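Local coordinates for protein abietadiene synthase, chloroplastic (Abies grandis, PDB 3S9V) that is a chloroplast enzyme of the terpene synthase family, largely helical and carrying the family's metal-binding domain, at residues P424-M429 / L746-A751; I507-A512 / A751-L756. All coordinates share one frame; numbering follows the deposited sequence.

Both contacts are buried, and both use helix 741-757, whose consecutive turns serve first interaction 1 and then interaction 2, with Ala-751 shared. Interaction 1 sets the connection between helices 413-422 and 430-440 against residues 746-751; interaction 2 sets helix 504-514 against residues 751-756. Their chemistry differs. The first mixes aromatic rings with a carboxylate, and its indole N-H, imidazole and carboxylate have polar partners outside the segments, while the second is mostly hydrocarbon packing, with one serine hydroxyl among it. Their centres lie about 8 Å apart, and Met-429 bridges them: its CE is 3.5 Å from Ile-753 CG1, so a residue of the first contact also borders the second.

Interaction 1 (P424-M429 / L746-A751); sequences PWHKSM and LVFETA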
loop_
_atom_site.group_PDB
_atom_site.type_symbol
_atom_site.label_atom_id
_atom_site.label_comp_id
_atom_site.label_asym_id
_atom_site.label_seq_id
_atom_site.Cartn_x
_atom_site.Cartn_y
_atom_site.Cartn_z
ATOM N N PRO A 424 8.839 -3.544 4.376
ATOM C CA PRO A 424 7.594 -4.296 4.192
ATOM C C PRO A 424 6.618 -4.014 5.326
ATOM O O PRO A 424 6.943 -3.313 6.281
ATOM C CB PRO A 424 8.050 -5.758 4.225
ATOM C CG PRO A 424 9.471 -5.701 3.828
ATOM C CD PRO A 424 9.978 -4.466 4.516
ATOM N N TRP A 425 5.430 -4.592 5.200
ATOM C CA TRP A 425 4.343 -4.481 6.166
ATOM C C TRP A 425 4.791 -4.385 7.638
ATOM O O TRP A 425 4.579 -3.376 8.311
ATOM C CB TRP A 425 3.428 -5.696 5.966
ATOM C CG TRP A 425 2.289 -5.848 6.930
ATOM C CD1 TRP A 425 2.030 -6.930 7.712
ATOM C CD2 TRP A 425 1.218 -4.926 7.152
ATOM N NE1 TRP A 425 0.858 -6.747 8.409
ATOM C CE2 TRP A 425 0.340 -5.523 8.085
ATOM C CE3 TRP A 425 0.911 -3.652 6.651
ATOM C CZ2 TRP A 425 -0.823 -4.895 8.529
ATOM C CZ3 TRP A 425 -0.250 -3.026 7.092
ATOM C CH2 TRP A 425 -1.103 -3.651 8.024
ATOM N N HIS A 426 5.426 -5.436 8.129
ATOM C CA HIS A 426 5.853 -5.474 9.520
ATOM C C HIS A 426 6.952 -4.506 9.938
ATOM O O HIS A 426 7.341 -4.498 11.100
ATOM C CB HIS A 426 6.262 -6.904 9.880
ATOM C CG HIS A 426 5.131 -7.882 9.813
ATOM N ND1 HIS A 426 5.274 -9.158 9.312
ATOM C CD2 HIS A 426 3.835 -7.769 10.186
ATOM C CE1 HIS A 426 4.115 -9.787 9.374
ATOM N NE2 HIS A 426 3.225 -8.968 9.901
ATOM N N LYS A 427 7.443 -3.693 9.006
ATOM C CA LYS A 427 8.508 -2.738 9.300
ATOM C C LYS A 427 8.147 -1.339 8.834
ATOM O O LYS A 427 8.954 -0.419 8.943
ATOM C CB LYS A 427 9.812 -3.136 8.604
ATOM C CG LYS A 427 10.362 -4.488 8.970
ATOM C CD LYS A 427 11.678 -4.710 8.251
ATOM C CE LYS A 427 12.198 -6.113 8.461
ATOM N NZ LYS A 427 13.501 -6.306 7.765
ATOM N N SER A 428 6.940 -1.183 8.310
ATOM C CA SER A 428 6.504 0.104 7.805
ATOM C C SER A 428 5.608 0.875 8.782
ATOM O O SER A 428 4.462 0.493 9.023
ATOM C CB SER A 428 5.776 -0.100 6.477
ATOM O OG SER A 428 5.366 1.143 5.930
ATOM N N MET A 429 6.140 1.961 9.340
ATOM C CA MET A 429 5.381 2.795 10.270
ATOM C C MET A 429 4.636 3.842 9.437
ATOM O O MET A 429 5.188 4.396 8.488
ATOM C CB MET A 429 6.321 3.485 11.269
ATOM C CG MET A 429 7.414 2.580 11.860
ATOM S SD MET A 429 6.804 1.045 12.601
ATOM C CE MET A 429 5.587 1.718 13.740
ATOM N N LEU A 746 -1.985 0.311 19.134
ATOM C CA LEU A 746 -1.000 0.365 20.213
ATOM C C LEU A 746 -0.265 -0.957 20.338
ATOM O O LEU A 746 0.935 -0.987 20.561
ATOM C CB LEU A 746 -1.671 0.693 21.546
ATOM C CG LEU A 746 -1.961 2.166 21.808
ATOM C CD1 LEU A 746 -2.762 2.302 23.089
ATOM C CD2 LEU A 746 -0.645 2.935 21.908
ATOM N N VAL A 747 -0.992 -2.055 20.193
ATOM C CA VAL A 747 -0.374 -3.360 20.303
ATOM C C VAL A 747 0.446 -3.728 19.067
ATOM O O VAL A 747 1.623 -4.073 19.178
ATOM C CB VAL A 747 -1.430 -4.454 20.541
ATOM C CG1 VAL A 747 -0.758 -5.834 20.570
ATOM C CG2 VAL A 747 -2.140 -4.207 21.856
ATOM N N PHE A 748 -0.175 -3.631 17.893
ATOM C CA PHE A 748 0.469 -3.999 16.632
ATOM C C PHE A 748 1.611 -3.077 16.188
ATOM O O PHE A 748 2.626 -3.532 15.666
ATOM C CB PHE A 748 -0.596 -4.075 15.531
ATOM C CG PHE A 748 -0.119 -4.735 14.271
ATOM C CD1 PHE A 748 0.108 -6.101 14.231
ATOM C CD2 PHE A 748 0.115 -3.986 13.126
ATOM C CE1 PHE A 748 0.563 -6.711 13.070
ATOM C CE2 PHE A 748 0.574 -4.591 11.961
ATOM C CZ PHE A 748 0.794 -5.950 11.936
ATOM N N GLU A 749 1.439 -1.776 16.383
ATOM C CA GLU A 749 2.464 -0.812 15.995
ATOM C C GLU A 749 3.686 -0.908 16.895
ATOM O O GLU A 749 4.812 -0.674 16.453
ATOM C CB GLU A 749 1.909 0.608 16.048
ATOM C CG GLU A 749 0.776 0.878 15.068
ATOM C CD GLU A 749 1.168 0.611 13.627
ATOM O OE1 GLU A 749 2.304 0.954 13.245
ATOM O OE2 GLU A 749 0.336 0.067 12.875
ATOM N N THR A 750 3.467 -1.236 18.164
ATOM C CA THR A 750 4.584 -1.366 19.082
ATOM C C THR A 750 5.457 -2.532 18.597
ATOM O O THR A 750 6.679 -2.436 18.624
ATOM C CB THR A 750 4.100 -1.584 20.541
ATOM O OG1 THR A 750 3.506 -0.372 21.036
ATOM C CG2 THR A 750 5.258 -1.951 21.438
ATOM N N ALA A 751 4.841 -3.619 18.128
ATOM C CA ALA A 751 5.620 -4.752 17.612
ATOM C C ALA A 751 6.391 -4.305 16.359
ATOM O O ALA A 751 7.559 -4.644 16.184
ATOM C CB ALA A 751 4.697 -5.945 17.270
#
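Phe-748 reaches from helix 741-757 to Trp-425 with the far end of its ring. Its CZ lies 3.6 Å from Trp-425 NE1, and its CE2 lies 3.7 Å from Trp-425 CZ2. The nitrogen sits at the phenyl edge, near the ring plane. The two side chains cross at about a right angle, but the planes of the phenyl and the five-membered ring differ by only 40°, an oblique pairing. Phe-748 gets there because its CG is anti to the backbone N (chi1 -167°), which swings the ring out toward the loop. His-426 adds a looser touch, with Phe-748 CZ in the plane of the imidazole at its edge, 4.0 Å from His-426 CD2. Trp-425 NE1 and His-426 NE2 both hydrogen-bond to Asn-731 OD1, so one side-chain oxygen of helix 712-736 takes a bond from each ring. Phe-748 also stacks on Phe-734 of that helix. In the largely helical terpene synthase fold, this packing joins the turn that follows helix 413-422 to a helix near the C-terminal end of the chain. Glu-749, the next residue, meets Met-429. The methionine is bent at chi2 and chi3, which brings Met-429 CE to 3.4 Å from Glu-749 OE1 and 3.7 Å from Glu-749 O, as the two side chains slide past each other in opposite directions. The other carboxylate oxygen, OE2, makes a salt bridge to NH1 of Arg-752, which also hydrogen-bonds through NH2 to Trp-425 O and forms a cation-pi contact with the indole.

Interaction 2 (I507-A512 / A751-L756); sequences IYFSPA and ARIMQL
Phe-509 presents the rim of its ring to helix 741-757. Leu-756 CD2 lies at the ring edge, near the plane, 4.3 Å from Phe-509 CZ. Ile-753 CD1 comes in obliquely, 4.1 Å from Phe-509 CE2. The neighbouring Tyr-508 ring does not touch 751-756; Ala-512 CB lies over one of its faces, offset toward the rim, and its OH hydrogen-bonds to Glu-481 of helix 461-491. Ser-510 takes the middle of the contact, and its CA is 6.4 Å from that of Ile-753. The isoleucine straddles the serine with two branches. Ile-753 CG2, anti to the backbone N, comes to 3.5 Å from Ser-510 OG, while Ile-753 CD1, carried on CG1 (chi1 -85°), is 3.9 Å from Ser-510 CA. This is a helix-helix contact of the helical terpene synthase fold, with segment 507-512 inside the family's metal-binding range. The axes of the two segments approach to 10.3 Å, with 127° between their N-to-C directions, a crossing between perpendicular and antiparallel. Helix 504-514 is kinked at Pro-511, whose ring nitrogen has no hydrogen to give to the preceding turn. Just before the kink, Ser-510 O accepts a hydrogen bond from Ser-513 OG. Beyond Phe-509, Leu-756 also packs on Tyr-423 and Met-429.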
loop_
_atom_site.group_PDB
_atom_site.type_symbol
_atom_site.label_atom_id
_atom_site.label_comp_id
_atom_site.label_asym_id
_atom_site.label_seq_id
_atom_site.Cartn_x
_atom_site.Cartn_y
_atom_site.Cartn_z
ATOM N N ILE A 507 13.220 7.744 21.628
ATOM C CA ILE A 507 12.062 7.083 22.220
ATOM C C ILE A 507 10.736 7.733 21.831
ATOM O O ILE A 507 9.727 7.045 21.657
ATOM C CB ILE A 507 12.171 7.059 23.758
ATOM C CG1 ILE A 507 13.286 6.102 24.178
ATOM C CG2 ILE A 507 10.844 6.640 24.379
ATOM C CD1 ILE A 507 13.466 5.999 25.680
ATOM N N TYR A 508 10.733 9.054 21.697
ATOM C CA TYR A 508 9.515 9.771 21.332
ATOM C C TYR A 508 9.140 9.481 19.881
ATOM O O TYR A 508 7.971 9.555 19.498
ATOM C CB TYR A 508 9.699 11.278 21.521
ATOM C CG TYR A 508 8.498 12.064 21.063
ATOM C CD1 TYR A 508 7.285 11.969 21.740
ATOM C CD2 TYR A 508 8.551 12.849 19.910
ATOM C CE1 TYR A 508 6.151 12.629 21.284
ATOM C CE2 TYR A 508 7.423 13.511 19.440
ATOM C CZ TYR A 508 6.225 13.393 20.131
ATOM O OH TYR A 508 5.094 14.014 19.655
ATOM N N PHE A 509 10.143 9.151 19.076
ATOM C CA PHE A 509 9.926 8.840 17.672
ATOM C C PHE A 509 8.927 7.702 17.503
ATOM O O PHE A 509 8.049 7.754 16.643
ATOM C CB PHE A 509 11.245 8.436 17.010
ATOM C CG PHE A 509 11.068 7.588 15.776
ATOM C CD1 PHE A 509 10.585 8.141 14.596
ATOM C CD2 PHE A 509 11.354 6.228 15.805
ATOM C CE1 PHE A 509 10.393 7.352 13.466
ATOM C CE2 PHE A 509 11.162 5.426 14.673
ATOM C CZ PHE A 509 10.682 5.990 13.507
ATOM N N SER A 510 9.080 6.671 18.326
ATOM C CA SER A 510 8.225 5.500 18.256
ATOM C C SER A 510 6.732 5.790 18.196
ATOM O O SER A 510 6.108 5.603 17.155
ATOM C CB SER A 510 8.532 4.555 19.420
ATOM O OG SER A 510 9.844 4.036 19.298
ATOM N N PRO A 511 6.133 6.258 19.300
ATOM C CA PRO A 511 4.695 6.521 19.206
ATOM C C PRO A 511 4.348 7.590 18.169
ATOM O O PRO A 511 3.297 7.533 17.535
ATOM C CB PRO A 511 4.332 6.944 20.624
ATOM C CG PRO A 511 5.561 7.664 21.066
ATOM C CD PRO A 511 6.675 6.762 20.574
ATOM N N ALA A 512 5.235 8.560 18.000
ATOM C CA ALA A 512 5.000 9.635 17.047
ATOM C C ALA A 512 4.883 9.094 15.627
ATOM O O ALA A 512 4.180 9.650 14.799
ATOM C CB ALA A 512 6.134 10.662 17.127
ATOM N N ALA A 751 4.841 -3.619 18.128
ATOM C CA ALA A 751 5.620 -4.752 17.612
ATOM C C ALA A 751 6.391 -4.305 16.359
ATOM O O ALA A 751 7.559 -4.644 16.184
ATOM C CB ALA A 751 4.697 -5.945 17.270
ATOM N N ARG A 752 5.736 -3.528 15.499
ATOM C CA ARG A 752 6.372 -3.046 14.276
ATOM C C ARG A 752 7.590 -2.181 14.558
ATOM O O ARG A 752 8.627 -2.330 13.911
ATOM C CB ARG A 752 5.379 -2.248 13.437
ATOM C CG ARG A 752 4.148 -3.036 13.045
ATOM C CD ARG A 752 3.129 -2.150 12.359
ATOM N NE ARG A 752 3.276 -2.164 10.915
ATOM C CZ ARG A 752 2.466 -1.518 10.084
ATOM N NH1 ARG A 752 1.462 -0.798 10.563
ATOM N NH2 ARG A 752 2.641 -1.621 8.774
ATOM N N ILE A 753 7.460 -1.270 15.516
ATOM C CA ILE A 753 8.566 -0.399 15.874
ATOM C C ILE A 753 9.806 -1.237 16.169
ATOM O O ILE A 753 10.908 -0.859 15.790
ATOM C CB ILE A 753 8.211 0.490 17.098
ATOM C CG1 ILE A 753 7.480 1.742 16.625
ATOM C CG2 ILE A 753 9.468 0.908 17.847
ATOM C CD1 ILE A 753 8.316 2.614 15.684
ATOM N N MET A 754 9.624 -2.380 16.830
ATOM C CA MET A 754 10.753 -3.251 17.146
ATOM C C MET A 754 11.299 -3.924 15.880
ATOM O O MET A 754 12.507 -4.075 15.712
ATOM C CB MET A 754 10.341 -4.306 18.175
ATOM C CG MET A 754 10.048 -3.748 19.572
ATOM S SD MET A 754 11.488 -3.033 20.418
ATOM C CE MET A 754 12.361 -4.535 20.899
ATOM N N GLN A 755 10.406 -4.336 14.991
ATOM C CA GLN A 755 10.838 -4.952 13.752
ATOM C C GLN A 755 11.697 -3.940 12.981
ATOM O O GLN A 755 12.659 -4.312 12.318
ATOM C CB GLN A 755 9.630 -5.357 12.908
ATOM C CG GLN A 755 8.866 -6.562 13.432
ATOM C CD GLN A 755 9.750 -7.776 13.573
ATOM O OE1 GLN A 755 10.543 -8.076 12.689
ATOM N NE2 GLN A 755 9.615 -8.486 14.683
ATOM N N LEU A 756 11.351 -2.656 13.083
ATOM C CA LEU A 756 12.097 -1.609 12.389
ATOM C C LEU A 756 13.445 -1.300 13.052
ATOM O O LEU A 756 14.478 -1.250 12.384
ATOM C CB LEU A 756 11.265 -0.324 12.302
ATOM C CG LEU A 756 11.951 0.861 11.603
ATOM C CD1 LEU A 756 12.198 0.533 10.134
ATOM C CD2 LEU A 756 11.086 2.101 11.719
#